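Local coordinates for chitin oligosaccharide binding protein NagB2 (Paenibacillus sp. FPU-7, PDB 7EHU) that binds chitin oligosaccharides such as di-N-acetylchitobiose and tri-N-acetylchitotriose, probably as the extracellular solute-binding component of a bacterial sugar uptake system, at residues K237-L242 against Q405-G410. Numbering follows the deposited sequence.
Sequences KRLKDL and QELLGG
Lys240 reaches from helix 230-244 to the last turn of helix 394-408, where its NZ donates a hydrogen bond to the backbone O of Leu407 (2.9 Å). The ammonium lies nearly along the C=O axis, with a C=O...N angle of 166°. With CG anti to the backbone N (chi1 -178°) and CD turned by the bend at chi2 (54°), CD comes to lie beside methyl CD1 of Leu407. Leu407 O also accepts a bond from Gly410 N (3.1 Å), so two donors grip one oxygen. Gly410 has positive phi and closes the helix in a Schellman motif; its CA lies 3.8 Å from Lys240 NZ. The partial negative charge expected at this helix C-terminus probably strengthens the attraction for the lysine. Asp244 OD1 makes a long, weak ion pair with the ammonium.

Apolar packing runs beside the polar link. Methyl CD1 of Leu407 rests on the aliphatic part of Lys240, nearest at CD (3.9 Å) and also touching CB and CG. Leu407 CD2 meets Leu239 CD2 (4.1 Å), and the two leucine side chains cross at a slant. CD2 of Leu408 adds a looser approach to CG of Leu239 (4.3 Å). Leu239 also packs on Ala204 and Leu207 of helix 197-212, and Leu407 on Pro414 and Leu417 of helix 414-430, so Leu239 and Leu407 lie where four helices meet.

This is helix-to-helix packing within the periplasmic-binding-protein fold, in which a lysine of helix 230-244 hydrogen-bonds to a carbonyl in the last turn of helix 394-408, beside its Schellman end.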
ATOM      1  N   LYS A 237      -6.073  -9.460  19.348  1.00 16.29           N
ATOM      2  CA  LYS A 237      -5.689 -10.633  20.126  1.00 17.93           C
ATOM      3  C   LYS A 237      -4.957 -11.653  19.266  1.00 17.21           C
ATOM      4  O   LYS A 237      -3.952 -12.226  19.696  1.00 17.82           O
ATOM      5  CB  LYS A 237      -6.902 -11.260  20.820  1.00 20.61           C
ATOM      6  CG  LYS A 237      -7.433 -10.377  21.953  1.00 25.23           C
ATOM      7  CD  LYS A 237      -8.554 -10.995  22.780  1.00 30.33           C
ATOM      8  CE  LYS A 237      -8.190 -12.433  23.082  1.00 33.77           C
ATOM      9  NZ  LYS A 237      -9.005 -13.257  23.974  1.00 36.30           N
ATOM     10  N   ARG A 238      -5.447 -11.911  18.062  1.00 16.76           N
ATOM     11  CA  ARG A 238      -4.760 -12.851  17.185  1.00 16.53           C
ATOM     12  C   ARG A 238      -3.389 -12.327  16.750  1.00 15.76           C
ATOM     13  O   ARG A 238      -2.432 -13.104  16.649  1.00 15.32           O
ATOM     14  CB  ARG A 238      -5.642 -13.180  15.982  1.00 17.01           C
ATOM     15  CG  ARG A 238      -6.879 -14.022  16.317  1.00 18.15           C
ATOM     16  CD  ARG A 238      -7.852 -14.041  15.167  1.00 18.98           C
ATOM     17  NE  ARG A 238      -9.175 -14.531  15.540  1.00 19.51           N
ATOM     18  CZ  ARG A 238      -9.660 -15.735  15.302  1.00 21.36           C
ATOM     19  NH1 ARG A 238      -8.963 -16.645  14.637  1.00 22.00           N
ATOM     20  NH2 ARG A 238     -10.894 -15.998  15.690  1.00 22.10           N
ATOM     21  N   LEU A 239      -3.283 -11.030  16.446  1.00 15.03           N
ATOM     22  CA  LEU A 239      -1.986 -10.462  16.083  1.00 14.89           C
ATOM     23  C   LEU A 239      -0.983 -10.683  17.203  1.00 16.05           C
ATOM     24  O   LEU A 239       0.146 -11.127  16.972  1.00 16.42           O
ATOM     25  CB  LEU A 239      -2.128  -8.965  15.816  1.00 15.46           C
ATOM     26  CG  LEU A 239      -0.865  -8.203  15.407  1.00 15.65           C
ATOM     27  CD1 LEU A 239      -0.284  -8.685  14.083  1.00 16.48           C
ATOM     28  CD2 LEU A 239      -1.167  -6.720  15.346  1.00 15.51           C
ATOM     29  N   LYS A 240      -1.388 -10.372  18.435  1.00 16.68           N
ATOM     30  CA  LYS A 240      -0.526 -10.602  19.584  1.00 18.01           C
ATOM     31  C   LYS A 240      -0.167 -12.078  19.720  1.00 18.29           C
ATOM     32  O   LYS A 240       0.993 -12.413  19.981  1.00 18.78           O
ATOM     33  CB  LYS A 240      -1.228 -10.065  20.835  1.00 19.91           C
ATOM     34  CG  LYS A 240      -0.456 -10.169  22.134  1.00 23.31           C
ATOM     35  CD  LYS A 240       0.917  -9.529  22.052  1.00 25.54           C
ATOM     36  CE  LYS A 240       1.644  -9.588  23.388  1.00 28.41           C
ATOM     37  NZ  LYS A 240       2.982  -8.956  23.284  1.00 29.69           N
ATOM     38  N   ASP A 241      -1.131 -12.978  19.493  1.00 17.91           N
ATOM     39  CA  ASP A 241      -0.840 -14.403  19.629  1.00 18.78           C
ATOM     40  C   ASP A 241       0.181 -14.868  18.592  1.00 17.31           C
ATOM     41  O   ASP A 241       1.021 -15.719  18.893  1.00 18.25           O
ATOM     42  CB  ASP A 241      -2.123 -15.245  19.554  1.00 20.76           C
ATOM     43  CG  ASP A 241      -1.929 -16.657  20.116  1.00 21.87           C
ATOM     44  OD1 ASP A 241      -1.641 -16.784  21.336  1.00 23.45           O
ATOM     45  OD2 ASP A 241      -2.054 -17.639  19.348  1.00 22.57           O
ATOM     46  N   LEU A 242       0.159 -14.301  17.387  1.00 16.38           N
ATOM     47  CA  LEU A 242       1.160 -14.673  16.393  1.00 14.85           C
ATOM     48  C   LEU A 242       2.564 -14.324  16.871  1.00 16.09           C
ATOM     49  O   LEU A 242       3.524 -15.047  16.583  1.00 17.60           O
ATOM     50  CB  LEU A 242       0.893 -13.932  15.087  1.00 14.52           C
ATOM     51  CG  LEU A 242      -0.346 -14.321  14.284  1.00 14.75           C
ATOM     52  CD1 LEU A 242      -0.501 -13.385  13.104  1.00 15.22           C
ATOM     53  CD2 LEU A 242      -0.283 -15.765  13.812  1.00 15.07           C
ATOM     54  N   GLN A 405       3.208  -1.365  17.465  1.00 14.14           N
ATOM     55  CA  GLN A 405       4.591  -1.572  17.874  1.00 15.12           C
ATOM     56  C   GLN A 405       4.662  -1.845  19.372  1.00 16.48           C
ATOM     57  O   GLN A 405       5.377  -2.756  19.815  1.00 18.04           O
ATOM     58  CB  GLN A 405       5.428  -0.355  17.486  1.00 14.89           C
ATOM     59  CG  GLN A 405       5.713  -0.244  15.994  1.00 14.93           C
ATOM     60  CD  GLN A 405       6.424   1.036  15.629  1.00 14.99           C
ATOM     61  OE1 GLN A 405       6.214   2.081  16.245  1.00 16.10           O
ATOM     62  NE2 GLN A 405       7.292   0.965  14.634  1.00 15.65           N
ATOM     63  N   GLU A 406       3.894  -1.087  20.161  1.00 17.15           N
ATOM     64  CA  GLU A 406       3.818  -1.310  21.602  1.00 18.22           C
ATOM     65  C   GLU A 406       3.195  -2.659  21.921  1.00 18.67           C
ATOM     66  O   GLU A 406       3.645  -3.342  22.844  1.00 19.62           O
ATOM     67  CB  GLU A 406       3.010  -0.177  22.236  1.00 19.66           C
ATOM     68  CG  GLU A 406       3.732   1.146  22.181  1.00 20.70           C
ATOM     69  CD  GLU A 406       2.860   2.339  22.530  1.00 23.41           C
ATOM     70  OE1 GLU A 406       3.326   3.475  22.338  1.00 25.88           O
ATOM     71  OE2 GLU A 406       1.706   2.151  22.955  1.00 25.13           O
ATOM     72  N   LEU A 407       2.154  -3.054  21.182  1.00 18.82           N
ATOM     73  CA  LEU A 407       1.559  -4.373  21.371  1.00 18.86           C
ATOM     74  C   LEU A 407       2.592  -5.473  21.156  1.00 19.09           C
ATOM     75  O   LEU A 407       2.715  -6.395  21.973  1.00 20.97           O
ATOM     76  CB  LEU A 407       0.392  -4.539  20.396  1.00 18.90           C
ATOM     77  CG  LEU A 407      -0.366  -5.872  20.432  1.00 20.38           C
ATOM     78  CD1 LEU A 407      -1.020  -6.104  21.767  1.00 22.48           C
ATOM     79  CD2 LEU A 407      -1.414  -5.946  19.330  1.00 22.28           C
ATOM     80  N   LEU A 408       3.324  -5.413  20.035  1.00 19.07           N
ATOM     81  CA  LEU A 408       4.282  -6.472  19.738  1.00 20.20           C
ATOM     82  C   LEU A 408       5.437  -6.478  20.729  1.00 21.26           C
ATOM     83  O   LEU A 408       6.019  -7.535  20.989  1.00 22.86           O
ATOM     84  CB  LEU A 408       4.809  -6.366  18.301  1.00 20.17           C
ATOM     85  CG  LEU A 408       3.823  -6.579  17.147  1.00 19.93           C
ATOM     86  CD1 LEU A 408       4.559  -6.851  15.826  1.00 20.02           C
ATOM     87  CD2 LEU A 408       2.853  -7.685  17.472  1.00 21.39           C
ATOM     88  N   GLY A 409       5.757  -5.322  21.311  1.00 21.09           N
ATOM     89  CA  GLY A 409       6.761  -5.196  22.354  1.00 22.86           C
ATOM     90  C   GLY A 409       6.290  -5.465  23.768  1.00 24.17           C
ATOM     91  O   GLY A 409       7.097  -5.385  24.704  1.00 26.60           O
ATOM     92  N   GLY A 410       5.008  -5.779  23.964  1.00 24.22           N
ATOM     93  CA  GLY A 410       4.491  -6.137  25.274  1.00 25.63           C
ATOM     94  C   GLY A 410       4.159  -4.976  26.179  1.00 26.32           C
ATOM     95  O   GLY A 410       3.881  -5.190  27.365  1.00 27.16           O
TER